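Local coordinates for DUF2442 domain-containing protein (Nitrosomonas europaea, PDB 2AUW) that is of unknown function, though it may bind DNA, and joins an alpha-beta part to a group of C-terminal helices, at residues His92-Asp97 against Thr133-Cys138; Thr28-Glu33 against Asn78-Ala83; Ala47-Pro52 against Glu68-Glu73; Pro9-Val14 against Val58-Trp63. All coordinates share one frame; numbering follows the deposited sequence.

Contact 1: residues His92-Asp97 against Thr133-Cys138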
loop_
_atom_site.group_PDB
_atom_site.type_symbol
_atom_site.label_atom_id
_atom_site.label_comp_id
_atom_site.label_asym_id
_atom_site.label_seq_id
_atom_site.Cartn_x
_atom_site.Cartn_y
_atom_site.Cartn_z
ATOM N N HIS B 92 -12.660 10.603 8.781
ATOM C CA HIS B 92 -12.213 10.152 7.461
ATOM C C HIS B 92 -13.353 10.100 6.417
ATOM O O HIS B 92 -13.092 10.246 5.222
ATOM C CB HIS B 92 -11.549 8.766 7.578
ATOM C CG HIS B 92 -12.521 7.655 7.791
ATOM N ND1 HIS B 92 -13.110 7.407 9.010
ATOM C CD2 HIS B 92 -13.006 6.718 6.937
ATOM C CE1 HIS B 92 -13.927 6.374 8.896
ATOM N NE2 HIS B 92 -13.883 5.938 7.646
ATOM N N GLU B 93 -14.589 9.878 6.871
ATOM C CA GLU B 93 -15.773 9.913 5.977
ATOM C C GLU B 93 -16.092 11.301 5.466
ATOM O O GLU B 93 -16.384 11.461 4.291
ATOM C CB GLU B 93 -17.004 9.297 6.645
ATOM C CG GLU B 93 -16.864 7.808 6.842
ATOM C CD GLU B 93 -18.132 7.137 7.339
ATOM O OE1 GLU B 93 -19.132 7.810 7.624
ATOM O OE2 GLU B 93 -18.118 5.917 7.452
HETATM N N MSE B 94 -16.002 12.310 6.324
HETATM C CA MSE B 94 -16.167 13.703 5.889
HETATM C C MSE B 94 -15.137 14.037 4.808
HETATM O O MSE B 94 -15.454 14.647 3.775
HETATM C CB MSE B 94 -16.034 14.653 7.098
HETATM C CG MSE B 94 -17.271 14.675 7.987
HETATM SE SE MSE B 94 -16.899 15.525 9.677
HETATM C CE MSE B 94 -16.517 17.338 9.047
ATOM N N PHE B 95 -13.906 13.586 5.029
ATOM C CA PHE B 95 -12.799 13.803 4.106
ATOM C C PHE B 95 -13.013 13.032 2.794
ATOM O O PHE B 95 -12.847 13.593 1.695
ATOM C CB PHE B 95 -11.472 13.385 4.771
ATOM C CG PHE B 95 -10.243 13.724 3.960
ATOM C CD1 PHE B 95 -9.734 15.034 3.958
ATOM C CD2 PHE B 95 -9.594 12.745 3.202
ATOM C CE1 PHE B 95 -8.596 15.390 3.215
ATOM C CE2 PHE B 95 -8.440 13.073 2.442
ATOM C CZ PHE B 95 -7.936 14.409 2.461
ATOM N N GLY B 96 -13.367 11.760 2.906
ATOM C CA GLY B 96 -13.695 10.935 1.727
ATOM C C GLY B 96 -14.886 11.466 0.928
ATOM O O GLY B 96 -14.861 11.453 -0.310
ATOM N N ASP B 97 -15.907 11.961 1.619
ATOM C CA ASP B 97 -17.069 12.602 0.975
ATOM C C ASP B 97 -16.645 13.853 0.196
ATOM O O ASP B 97 -17.105 14.070 -0.927
ATOM C CB ASP B 97 -18.115 13.000 2.015
ATOM C CG ASP B 97 -18.897 11.808 2.575
ATOM O OD1 ASP B 97 -18.701 10.662 2.119
ATOM O OD2 ASP B 97 -19.717 12.035 3.479
ATOM N N THR B 133 -7.182 22.305 10.681
ATOM C CA THR B 133 -6.602 23.110 9.583
ATOM C C THR B 133 -6.836 22.465 8.179
ATOM O O THR B 133 -7.145 23.151 7.197
ATOM C CB THR B 133 -5.093 23.314 9.799
ATOM O OG1 THR B 133 -4.823 23.615 11.189
ATOM C CG2 THR B 133 -4.595 24.426 8.933
ATOM N N ILE B 134 -6.698 21.142 8.106
ATOM C CA ILE B 134 -6.858 20.410 6.843
ATOM C C ILE B 134 -8.311 20.461 6.398
ATOM O O ILE B 134 -8.594 20.764 5.234
ATOM C CB ILE B 134 -6.334 18.937 6.966
ATOM C CG1 ILE B 134 -4.794 18.929 6.987
ATOM C CG2 ILE B 134 -6.884 18.029 5.817
ATOM C CD1 ILE B 134 -4.166 19.530 5.707
ATOM N N TRP B 135 -9.244 20.180 7.317
ATOM C CA TRP B 135 -10.659 20.267 6.958
ATOM C C TRP B 135 -11.107 21.676 6.522
ATOM O O TRP B 135 -11.836 21.829 5.542
ATOM C CB TRP B 135 -11.560 19.688 8.055
ATOM C CG TRP B 135 -12.995 19.645 7.625
ATOM C CD1 TRP B 135 -14.047 20.324 8.189
ATOM C CD2 TRP B 135 -13.529 18.939 6.497
ATOM N NE1 TRP B 135 -15.198 20.073 7.479
ATOM C CE2 TRP B 135 -14.915 19.211 6.453
ATOM C CE3 TRP B 135 -12.974 18.076 5.533
ATOM C CZ2 TRP B 135 -15.757 18.662 5.483
ATOM C CZ3 TRP B 135 -13.818 17.536 4.553
ATOM C CH2 TRP B 135 -15.201 17.826 4.552
ATOM N N LEU B 136 -10.647 22.707 7.224
ATOM C CA LEU B 136 -10.909 24.071 6.785
ATOM C C LEU B 136 -10.360 24.298 5.360
ATOM O O LEU B 136 -11.025 24.925 4.528
ATOM C CB LEU B 136 -10.305 25.064 7.787
ATOM C CG LEU B 136 -10.969 25.155 9.178
ATOM C CD1 LEU B 136 -10.130 26.071 10.058
ATOM C CD2 LEU B 136 -12.385 25.708 9.075
ATOM N N ALA B 137 -9.169 23.760 5.078
ATOM C CA ALA B 137 -8.587 23.823 3.735
ATOM C C ALA B 137 -9.455 23.133 2.694
ATOM O O ALA B 137 -9.620 23.690 1.603
ATOM C CB ALA B 137 -7.156 23.250 3.686
ATOM N N CYS B 138 -10.015 21.960 3.023
ATOM C CA CYS B 138 -10.959 21.270 2.109
ATOM C C CYS B 138 -12.123 22.189 1.746
ATOM O O CYS B 138 -12.421 22.367 0.562
ATOM C CB CYS B 138 -11.475 19.930 2.671
ATOM S SG CYS B 138 -10.180 18.694 2.997
#
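The indole of W135 is met over one face by the terminal methyl of selenomethionine M94. M94 CE stands 3.8 Å from the centroid of the W135 five-membered ring and 28° off its normal, a CH-pi contact displaced toward the rim, with W135 NE1 its nearest ring atom at 3.4 Å. The benzo end of the same indole rests on the backbone of the other helix: W135 CH2 lies 3.3 Å from M94 O, and W135 CZ3 is 3.9 Å from F95 CA. The phenyl ring of F95 is approached obliquely by C138 SG, which is 3.7 Å from F95 CE1 in a sulfur-aromatic contact, and by I134 CG2, 4.1 Å from that same carbon.

M94 is bent at chi3 (65°), which places CE over the indole; the two side chains cross at about a right angle. F95 and C138 are buried, and L113 of helix 106-113 packs on both.

The axes of the two segments approach to 11.0 Å, a separation bridged by large side chains. Running at 25° to each other, they pack with helix 106-113 in the all-helical C-terminal part of the protein. There the successive helices 106-113 and 117-124 resemble a helix-turn-helix in sequence, which would be consistent with the DNA binding tentatively assigned to the protein.

Contact 2: residues Thr28-Glu33 against Asn78-Ala83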
loop_
_atom_site.group_PDB
_atom_site.type_symbol
_atom_site.label_atom_id
_atom_site.label_comp_id
_atom_site.label_asym_id
_atom_site.label_seq_id
_atom_site.Cartn_x
_atom_site.Cartn_y
_atom_site.Cartn_z
ATOM N N THR B 28 -5.608 1.316 17.275
ATOM C CA THR B 28 -4.856 2.569 17.346
ATOM C C THR B 28 -4.514 2.958 18.782
ATOM O O THR B 28 -3.812 3.955 19.004
ATOM C CB THR B 28 -5.683 3.737 16.798
ATOM O OG1 THR B 28 -6.928 3.744 17.504
ATOM C CG2 THR B 28 -5.948 3.582 15.261
ATOM N N GLY B 29 -5.043 2.208 19.735
ATOM C CA GLY B 29 -4.977 2.567 21.154
ATOM C C GLY B 29 -6.175 3.388 21.641
ATOM O O GLY B 29 -6.448 3.415 22.844
ATOM N N GLU B 30 -6.936 3.982 20.709
ATOM C CA GLU B 30 -8.062 4.854 21.074
ATOM C C GLU B 30 -9.198 4.105 21.741
ATOM O O GLU B 30 -9.520 2.975 21.386
ATOM C CB GLU B 30 -8.600 5.633 19.856
ATOM C CG GLU B 30 -7.633 6.577 19.233
ATOM C CD GLU B 30 -8.106 6.955 17.838
ATOM O OE1 GLU B 30 -8.207 6.049 16.986
ATOM O OE2 GLU B 30 -8.443 8.126 17.646
ATOM N N VAL B 31 -9.807 4.754 22.715
ATOM C CA VAL B 31 -11.007 4.263 23.375
ATOM C C VAL B 31 -12.034 5.395 23.194
ATOM O O VAL B 31 -11.836 6.507 23.664
ATOM C CB VAL B 31 -10.781 3.943 24.870
ATOM C CG1 VAL B 31 -12.100 3.472 25.510
ATOM C CG2 VAL B 31 -9.715 2.864 25.021
ATOM N N LEU B 32 -13.050 5.130 22.390
ATOM C CA LEU B 32 -13.971 6.191 21.940
ATOM C C LEU B 32 -15.390 5.780 22.271
ATOM O O LEU B 32 -15.792 4.650 22.044
ATOM C CB LEU B 32 -13.864 6.398 20.416
ATOM C CG LEU B 32 -12.480 6.600 19.804
ATOM C CD1 LEU B 32 -12.600 6.611 18.290
ATOM C CD2 LEU B 32 -11.900 7.893 20.304
ATOM N N GLU B 33 -16.163 6.719 22.777
ATOM C CA GLU B 33 -17.565 6.461 23.039
ATOM C C GLU B 33 -18.398 7.079 21.919
ATOM O O GLU B 33 -17.998 8.044 21.271
ATOM C CB GLU B 33 -17.998 7.009 24.413
ATOM C CG GLU B 33 -17.312 6.280 25.629
ATOM C CD GLU B 33 -17.735 6.819 27.007
ATOM O OE1 GLU B 33 -18.705 7.607 27.096
ATOM O OE2 GLU B 33 -17.085 6.428 28.012
ATOM N N ASN B 78 -17.915 3.047 9.783
ATOM C CA ASN B 78 -18.952 4.060 10.062
ATOM C C ASN B 78 -18.995 4.378 11.552
ATOM O O ASN B 78 -19.087 5.527 11.937
ATOM C CB ASN B 78 -20.332 3.575 9.592
ATOM C CG ASN B 78 -20.310 3.107 8.151
ATOM O OD1 ASN B 78 -19.799 3.789 7.270
ATOM N ND2 ASN B 78 -20.799 1.904 7.924
ATOM N N VAL B 79 -18.932 3.348 12.397
ATOM C CA VAL B 79 -18.974 3.597 13.861
ATOM C C VAL B 79 -17.822 4.480 14.306
ATOM O O VAL B 79 -18.004 5.428 15.065
ATOM C CB VAL B 79 -19.018 2.301 14.695
ATOM C CG1 VAL B 79 -18.878 2.664 16.189
ATOM C CG2 VAL B 79 -20.354 1.577 14.444
ATOM N N TYR B 80 -16.622 4.184 13.783
ATOM C CA TYR B 80 -15.456 5.035 14.054
ATOM C C TYR B 80 -15.705 6.504 13.645
ATOM O O TYR B 80 -15.482 7.444 14.437
ATOM C CB TYR B 80 -14.235 4.425 13.339
ATOM C CG TYR B 80 -12.925 5.019 13.712
ATOM C CD1 TYR B 80 -12.194 4.520 14.816
ATOM C CD2 TYR B 80 -12.377 6.049 12.964
ATOM C CE1 TYR B 80 -10.962 5.050 15.153
ATOM C CE2 TYR B 80 -11.147 6.604 13.309
ATOM C CZ TYR B 80 -10.450 6.091 14.407
ATOM O OH TYR B 80 -9.234 6.650 14.695
ATOM N N ALA B 81 -16.168 6.703 12.405
ATOM C CA ALA B 81 -16.515 8.050 11.909
ATOM C C ALA B 81 -17.515 8.787 12.817
ATOM O O ALA B 81 -17.326 9.986 13.107
ATOM C CB ALA B 81 -17.071 7.969 10.497
ATOM N N TRP B 82 -18.554 8.080 13.253
ATOM C CA TRP B 82 -19.597 8.706 14.110
ATOM C C TRP B 82 -19.003 9.102 15.442
ATOM O O TRP B 82 -19.353 10.147 15.996
ATOM C CB TRP B 82 -20.768 7.761 14.372
ATOM C CG TRP B 82 -21.399 7.223 13.142
ATOM C CD1 TRP B 82 -21.304 7.756 11.891
ATOM C CD2 TRP B 82 -22.215 6.059 13.027
ATOM N NE1 TRP B 82 -21.997 6.986 10.993
ATOM C CE2 TRP B 82 -22.565 5.936 11.660
ATOM C CE3 TRP B 82 -22.684 5.093 13.937
ATOM C CZ2 TRP B 82 -23.355 4.888 11.182
ATOM C CZ3 TRP B 82 -23.481 4.070 13.464
ATOM C CH2 TRP B 82 -23.796 3.969 12.082
ATOM N N ALA B 83 -18.079 8.272 15.944
ATOM C CA ALA B 83 -17.459 8.550 17.230
ATOM C C ALA B 83 -16.657 9.836 17.109
ATOM O O ALA B 83 -16.718 10.723 17.993
ATOM C CB ALA B 83 -16.554 7.369 17.665
HETATM O O HOH W 1 -17.517 10.690 20.518
#
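Helix 76-86 lies across the outer strand 31-35 of a three-stranded antiparallel sheet, and here Y80 and A83 of the helix meet E30, L32 and E33. The short axes come within 8.6 Å at 76°, and each segment contributes few residues.

The polar end is centred on E30 OE1, which accepts from two hydroxyls. Y80 OH donates to E30 OE1 over 2.6 Å; the acceptor offers its syn lone pair and lies at the edge of the phenol ring, near its plane. T28 OG1 donates to the same oxygen over 2.7 Å, on the anti lone pair. Carboxylate and ring planes stand 62° apart, so the acid meets the phenol end steeply rather than flat. E30 OE2 has a salt bridge to K84, a charge that probably helps to hold the carboxylate ionised.

T28 OG1 also accepts from E30 N at 3.2 Å, which makes an ST turn leading into the strand and holds E30 by its backbone as well as by its tip.

Next to it the contact is apolar. L32 CG is anti to its own carbonyl carbon (chi1 -51°); from it L32 CD1 reaches Y80 CE1 at 3.9 Å, obliquely to the ring, while L32 CB sits 4.0 Å from A83 CB. At the far end a water donates to both E33 O (2.8 Å) and A83 O (2.6 Å), joining strand to helix. The carboxylate of E33 points elsewhere, to salt bridges with R21 and R23.

Contact 3: residues Ala47-Pro52 against Glu68-Glu73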
loop_
_atom_site.group_PDB
_atom_site.type_symbol
_atom_site.label_atom_id
_atom_site.label_comp_id
_atom_site.label_asym_id
_atom_site.label_seq_id
_atom_site.Cartn_x
_atom_site.Cartn_y
_atom_site.Cartn_z
ATOM N N ALA B 47 -35.510 -1.525 15.364
ATOM C CA ALA B 47 -36.324 -1.224 16.542
ATOM C C ALA B 47 -36.135 -2.185 17.729
ATOM O O ALA B 47 -36.085 -1.740 18.862
ATOM C CB ALA B 47 -37.806 -1.101 16.166
ATOM N N PRO B 48 -36.019 -3.498 17.468
ATOM C CA PRO B 48 -35.772 -4.425 18.598
ATOM C C PRO B 48 -34.527 -4.113 19.426
ATOM O O PRO B 48 -34.489 -4.443 20.613
ATOM C CB PRO B 48 -35.620 -5.779 17.911
ATOM C CG PRO B 48 -36.407 -5.660 16.661
ATOM C CD PRO B 48 -36.141 -4.231 16.195
ATOM N N ILE B 49 -33.533 -3.456 18.816
ATOM C CA ILE B 49 -32.308 -3.070 19.534
ATOM C C ILE B 49 -32.551 -1.967 20.552
ATOM O O ILE B 49 -31.775 -1.804 21.499
ATOM C CB ILE B 49 -31.126 -2.754 18.550
ATOM C CG1 ILE B 49 -30.827 -4.000 17.712
ATOM C CG2 ILE B 49 -29.873 -2.370 19.339
ATOM C CD1 ILE B 49 -30.120 -3.765 16.404
ATOM N N LEU B 50 -33.659 -1.239 20.389
ATOM C CA LEU B 50 -34.026 -0.151 21.298
ATOM C C LEU B 50 -34.417 -0.627 22.716
ATOM O O LEU B 50 -34.391 0.154 23.679
ATOM C CB LEU B 50 -35.137 0.725 20.677
ATOM C CG LEU B 50 -34.789 1.600 19.459
ATOM C CD1 LEU B 50 -36.074 2.252 18.913
ATOM C CD2 LEU B 50 -33.795 2.687 19.854
ATOM N N ASP B 51 -34.755 -1.907 22.832
ATOM C CA ASP B 51 -34.975 -2.550 24.127
ATOM C C ASP B 51 -33.654 -2.598 24.874
ATOM O O ASP B 51 -32.670 -3.119 24.332
ATOM C CB ASP B 51 -35.469 -3.974 23.904
ATOM C CG ASP B 51 -35.950 -4.656 25.199
ATOM O OD1 ASP B 51 -35.743 -4.136 26.328
ATOM O OD2 ASP B 51 -36.575 -5.725 25.066
ATOM N N PRO B 52 -33.614 -2.052 26.110
ATOM C CA PRO B 52 -32.358 -1.990 26.875
ATOM C C PRO B 52 -31.646 -3.336 27.082
ATOM O O PRO B 52 -30.413 -3.362 27.179
ATOM C CB PRO B 52 -32.782 -1.382 28.211
ATOM C CG PRO B 52 -34.080 -0.617 27.896
ATOM C CD PRO B 52 -34.749 -1.454 26.848
ATOM N N GLU B 68 -22.396 -5.494 16.249
ATOM C CA GLU B 68 -23.557 -6.315 16.002
ATOM C C GLU B 68 -24.370 -6.554 17.273
ATOM O O GLU B 68 -23.823 -6.589 18.373
ATOM C CB GLU B 68 -23.122 -7.660 15.397
ATOM C CG GLU B 68 -24.272 -8.659 15.268
ATOM C CD GLU B 68 -23.809 -9.921 14.608
ATOM O OE1 GLU B 68 -23.846 -9.967 13.359
ATOM O OE2 GLU B 68 -23.403 -10.851 15.341
ATOM N N TRP B 69 -25.679 -6.697 17.095
ATOM C CA TRP B 69 -26.593 -7.082 18.168
ATOM C C TRP B 69 -27.244 -8.357 17.668
ATOM O O TRP B 69 -27.076 -9.408 18.276
ATOM C CB TRP B 69 -27.658 -6.016 18.463
ATOM C CG TRP B 69 -27.141 -4.780 19.151
ATOM C CD1 TRP B 69 -27.148 -4.519 20.480
ATOM C CD2 TRP B 69 -26.542 -3.641 18.516
ATOM N NE1 TRP B 69 -26.616 -3.273 20.728
ATOM C CE2 TRP B 69 -26.205 -2.728 19.530
ATOM C CE3 TRP B 69 -26.266 -3.304 17.176
ATOM C CZ2 TRP B 69 -25.607 -1.500 19.257
ATOM C CZ3 TRP B 69 -25.636 -2.090 16.907
ATOM C CH2 TRP B 69 -25.333 -1.196 17.935
ATOM N N PHE B 70 -27.947 -8.264 16.543
ATOM C CA PHE B 70 -28.491 -9.458 15.880
ATOM C C PHE B 70 -27.797 -9.814 14.560
ATOM O O PHE B 70 -27.455 -10.972 14.339
ATOM C CB PHE B 70 -30.015 -9.359 15.694
ATOM C CG PHE B 70 -30.765 -9.023 16.953
ATOM C CD1 PHE B 70 -31.309 -7.755 17.135
ATOM C CD2 PHE B 70 -30.934 -9.982 17.960
ATOM C CE1 PHE B 70 -32.000 -7.432 18.302
ATOM C CE2 PHE B 70 -31.631 -9.678 19.138
ATOM C CZ PHE B 70 -32.166 -8.395 19.310
ATOM N N ASP B 71 -27.581 -8.825 13.688
ATOM C CA ASP B 71 -27.033 -9.094 12.356
ATOM C C ASP B 71 -26.226 -7.931 11.759
ATOM O O ASP B 71 -26.797 -7.040 11.104
ATOM C CB ASP B 71 -28.148 -9.490 11.380
ATOM C CG ASP B 71 -27.614 -9.899 10.018
ATOM O OD1 ASP B 71 -26.426 -10.297 9.916
ATOM O OD2 ASP B 71 -28.381 -9.816 9.041
ATOM N N THR B 72 -24.908 -7.967 11.974
ATOM C CA THR B 72 -23.965 -7.046 11.330
ATOM C C THR B 72 -24.551 -5.626 11.083
ATOM O O THR B 72 -24.503 -5.107 9.965
ATOM C CB THR B 72 -23.478 -7.635 9.980
ATOM O OG1 THR B 72 -24.618 -7.917 9.155
ATOM C CG2 THR B 72 -22.686 -8.921 10.196
ATOM N N GLU B 73 -25.093 -5.005 12.120
ATOM C CA GLU B 73 -25.863 -3.768 11.926
ATOM C C GLU B 73 -25.013 -2.578 11.488
ATOM O O GLU B 73 -25.388 -1.877 10.531
ATOM C CB GLU B 73 -26.696 -3.405 13.158
ATOM C CG GLU B 73 -27.917 -4.318 13.367
ATOM C CD GLU B 73 -27.577 -5.617 14.098
ATOM O OE1 GLU B 73 -28.504 -6.383 14.416
ATOM O OE2 GLU B 73 -26.382 -5.863 14.349
#
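I49 and W69 form the tight part of this contact: I49 CG2 sits 3.5 Å from the centroid of the W69 five-membered ring, only 1° off the ring normal, a CH-pi contact about as squarely over that ring as one can be. The two side chains cross at about a right angle, and the methyl is almost equally far from each atom of the ring, with W69 CG nearest at 3.6 Å. The other branch of I49 continues past the indole, where I49 CD1 meets E73 OE1 tip to tip at 3.7 Å. Both I49 and W69 are buried, and F55 of helix 52-55 packs on each.

The outer side is looser and faces solvent. F70 and P48 are exposed; F70 CE1 is 3.7 Å from I49 CG1, the side chains sliding past each other in opposite directions, and 4.0 Å from P48 CB. Both approaches to the phenyl are oblique, so nothing here matches the face contact on W69.

E73 folds back under the loop through a bend at chi2 (84°) that carries CD toward the backbone of 69-71. E73 OE2 takes W69 N at 3.0 Å, from well above the carboxylate plane. E73 OE1 takes two amides, F70 N on the syn side and D71 N from above the plane, the latter at 2.7 Å with an N-H...O angle of 168°. Three backbone donors on one carboxylate would favour its charged form, and they hold in shape the loop that presents W69 and F70 to I49.

Contact 4: residues Pro9-Val14 against Val58-Trp63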
loop_
_atom_site.group_PDB
_atom_site.type_symbol
_atom_site.label_atom_id
_atom_site.label_comp_id
_atom_site.label_asym_id
_atom_site.label_seq_id
_atom_site.Cartn_x
_atom_site.Cartn_y
_atom_site.Cartn_z
ATOM N N PRO B 9 -7.870 1.475 11.195
ATOM C CA PRO B 9 -8.155 0.953 12.560
ATOM C C PRO B 9 -8.908 -0.384 12.614
ATOM O O PRO B 9 -9.777 -0.676 11.769
ATOM C CB PRO B 9 -9.028 2.064 13.186
ATOM C CG PRO B 9 -8.729 3.270 12.381
ATOM C CD PRO B 9 -8.528 2.776 10.981
ATOM N N LYS B 10 -8.563 -1.216 13.596
ATOM C CA LYS B 10 -9.294 -2.454 13.846
ATOM C C LYS B 10 -10.102 -2.256 15.117
ATOM O O LYS B 10 -9.612 -1.673 16.065
ATOM C CB LYS B 10 -8.331 -3.642 14.066
ATOM C CG LYS B 10 -7.483 -3.989 12.843
ATOM C CD LYS B 10 -6.224 -4.779 13.268
ATOM C CE LYS B 10 -5.119 -4.692 12.221
ATOM N NZ LYS B 10 -5.196 -5.788 11.204
ATOM N N LEU B 11 -11.344 -2.702 15.095
ATOM C CA LEU B 11 -12.201 -2.684 16.275
ATOM C C LEU B 11 -11.812 -3.864 17.142
ATOM O O LEU B 11 -12.003 -5.023 16.760
ATOM C CB LEU B 11 -13.683 -2.797 15.877
ATOM C CG LEU B 11 -14.698 -2.816 17.022
ATOM C CD1 LEU B 11 -14.584 -1.518 17.874
ATOM C CD2 LEU B 11 -16.119 -3.053 16.544
ATOM N N THR B 12 -11.293 -3.549 18.323
ATOM C CA THR B 12 -10.773 -4.577 19.230
ATOM C C THR B 12 -11.623 -4.839 20.465
ATOM O O THR B 12 -11.386 -5.831 21.157
ATOM C CB THR B 12 -9.325 -4.243 19.673
ATOM O OG1 THR B 12 -9.307 -2.996 20.393
ATOM C CG2 THR B 12 -8.419 -4.091 18.481
ATOM N N ALA B 13 -12.603 -3.965 20.765
ATOM C CA ALA B 13 -13.563 -4.212 21.838
ATOM C C ALA B 13 -14.739 -3.267 21.665
ATOM O O ALA B 13 -14.549 -2.105 21.286
ATOM C CB ALA B 13 -12.915 -3.960 23.232
ATOM N N VAL B 14 -15.931 -3.779 21.955
ATOM C CA VAL B 14 -17.149 -2.925 22.070
ATOM C C VAL B 14 -17.932 -3.280 23.347
ATOM O O VAL B 14 -18.105 -4.455 23.684
ATOM C CB VAL B 14 -18.061 -3.022 20.820
ATOM C CG1 VAL B 14 -18.578 -4.436 20.617
ATOM C CG2 VAL B 14 -19.279 -2.014 20.872
ATOM N N VAL B 58 -24.717 -6.124 22.533
ATOM C CA VAL B 58 -23.735 -5.693 21.502
ATOM C C VAL B 58 -22.410 -6.489 21.600
ATOM O O VAL B 58 -21.886 -6.759 22.717
ATOM C CB VAL B 58 -23.414 -4.179 21.602
ATOM C CG1 VAL B 58 -22.591 -3.880 22.843
ATOM C CG2 VAL B 58 -22.687 -3.657 20.338
ATOM N N HIS B 59 -21.871 -6.848 20.435
ATOM C CA HIS B 59 -20.579 -7.547 20.386
ATOM C C HIS B 59 -19.952 -7.318 19.011
ATOM O O HIS B 59 -20.566 -6.697 18.142
ATOM C CB HIS B 59 -20.825 -9.045 20.575
ATOM C CG HIS B 59 -21.872 -9.591 19.652
ATOM N ND1 HIS B 59 -23.222 -9.534 19.941
ATOM C CD2 HIS B 59 -21.776 -10.153 18.428
ATOM C CE1 HIS B 59 -23.905 -10.069 18.944
ATOM N NE2 HIS B 59 -23.048 -10.463 18.019
ATOM N N ILE B 60 -18.735 -7.818 18.808
ATOM C CA ILE B 60 -18.106 -7.728 17.476
ATOM C C ILE B 60 -18.550 -8.935 16.647
ATOM O O ILE B 60 -18.364 -10.058 17.109
ATOM C CB ILE B 60 -16.566 -7.690 17.576
ATOM C CG1 ILE B 60 -16.090 -6.497 18.408
ATOM C CG2 ILE B 60 -15.918 -7.730 16.168
ATOM C CD1 ILE B 60 -14.596 -6.476 18.666
ATOM N N ALA B 61 -19.141 -8.716 15.452
ATOM C CA ALA B 61 -19.621 -9.823 14.573
ATOM C C ALA B 61 -18.518 -10.834 14.218
ATOM O O ALA B 61 -17.402 -10.433 13.863
ATOM C CB ALA B 61 -20.258 -9.292 13.271
ATOM N N GLU B 62 -18.841 -12.131 14.323
ATOM C CA GLU B 62 -17.871 -13.204 14.030
ATOM C C GLU B 62 -17.340 -13.016 12.616
ATOM O O GLU B 62 -18.126 -12.932 11.669
ATOM C CB GLU B 62 -18.483 -14.615 14.147
ATOM C CG GLU B 62 -17.450 -15.722 13.861
ATOM C CD GLU B 62 -18.028 -17.114 13.640
ATOM O OE1 GLU B 62 -17.230 -18.072 13.575
ATOM O OE2 GLU B 62 -19.261 -17.277 13.519
ATOM N N TRP B 63 -16.015 -12.958 12.499
ATOM C CA TRP B 63 -15.321 -12.771 11.221
ATOM C C TRP B 63 -15.600 -11.418 10.563
ATOM O O TRP B 63 -14.660 -10.701 10.256
ATOM C CB TRP B 63 -15.602 -13.903 10.200
ATOM C CG TRP B 63 -15.029 -13.567 8.813
ATOM C CD1 TRP B 63 -13.705 -13.622 8.423
ATOM C CD2 TRP B 63 -15.754 -13.061 7.681
ATOM N NE1 TRP B 63 -13.579 -13.212 7.110
ATOM C CE2 TRP B 63 -14.818 -12.871 6.627
ATOM C CE3 TRP B 63 -17.109 -12.777 7.441
ATOM C CZ2 TRP B 63 -15.196 -12.385 5.358
ATOM C CZ3 TRP B 63 -17.486 -12.290 6.167
ATOM C CH2 TRP B 63 -16.530 -12.109 5.147
HETATM O O HOH W 2 -19.290 -7.213 23.965
#
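A single water grips both segments at one end of this contact, donating to V58 O at 2.9 Å and to V14 O at 3.0 Å. It is the polar link between segments that otherwise meet through aliphatic groups.

Beside it, V14 and V58 point at each other tip to tip, V14 CG2 lying 3.8 Å from V58 CG2. The other methyl of V14 occupies the crowded position between backbone N and carbonyl carbon (chi1 62°), and from there V14 CG1 presses on the backbone of the opposing strand, 3.6 Å from H59 C. V14 CG1 is also 3.9 Å from I60 CG1.

I60 carries the second half of the contact. Its CG1 touches L11 as well as V14, and L11 CD2 is 3.9 Å from I60 CG1; the side chains of L11 and I60 slide past each other in opposite directions. I60 CD1 ends against the main chain, 3.5 Å from L11 O and 3.8 Å from A13 N. That piece of backbone is irregular: T12 and A13 both face T25, a classic beta bulge in the outer strand 11-16.

H59 turns away from this interface, its ring bonded through NE2 to E68 and through ND1 to R57 O. W63, farther on, packs against E53 of the second subunit. With water and side chains alone joining the segments, strand 59-60 does not extend the three-stranded sheet; the small antiparallel pair 59-60 and 67-68 instead packs against its bulged edge strand, within the DUF2442 alpha-beta region.

How the contacts relate
Contacts 2, 3 and 4 lie in the alpha-beta part, within the DUF2442 range; contact 1 joins helices 92-101 and 132-144. Contact 2 is the junction: its centre is about 17 Å from that of contact 1, which it touches where A81 packs on H92 and E93, and about 12 Å from that of contact 4, where P9 packs on Y80 and T28. Contacts 3 and 4 interlock along the chain and are tied by the H59-E68 bond, with W69 NE1 3.4 Å from V58 CB. Contact 3 is nested within the loop closed by contact 2. Its centre is about 31 Å from that of contact 1, beyond the chain's centre.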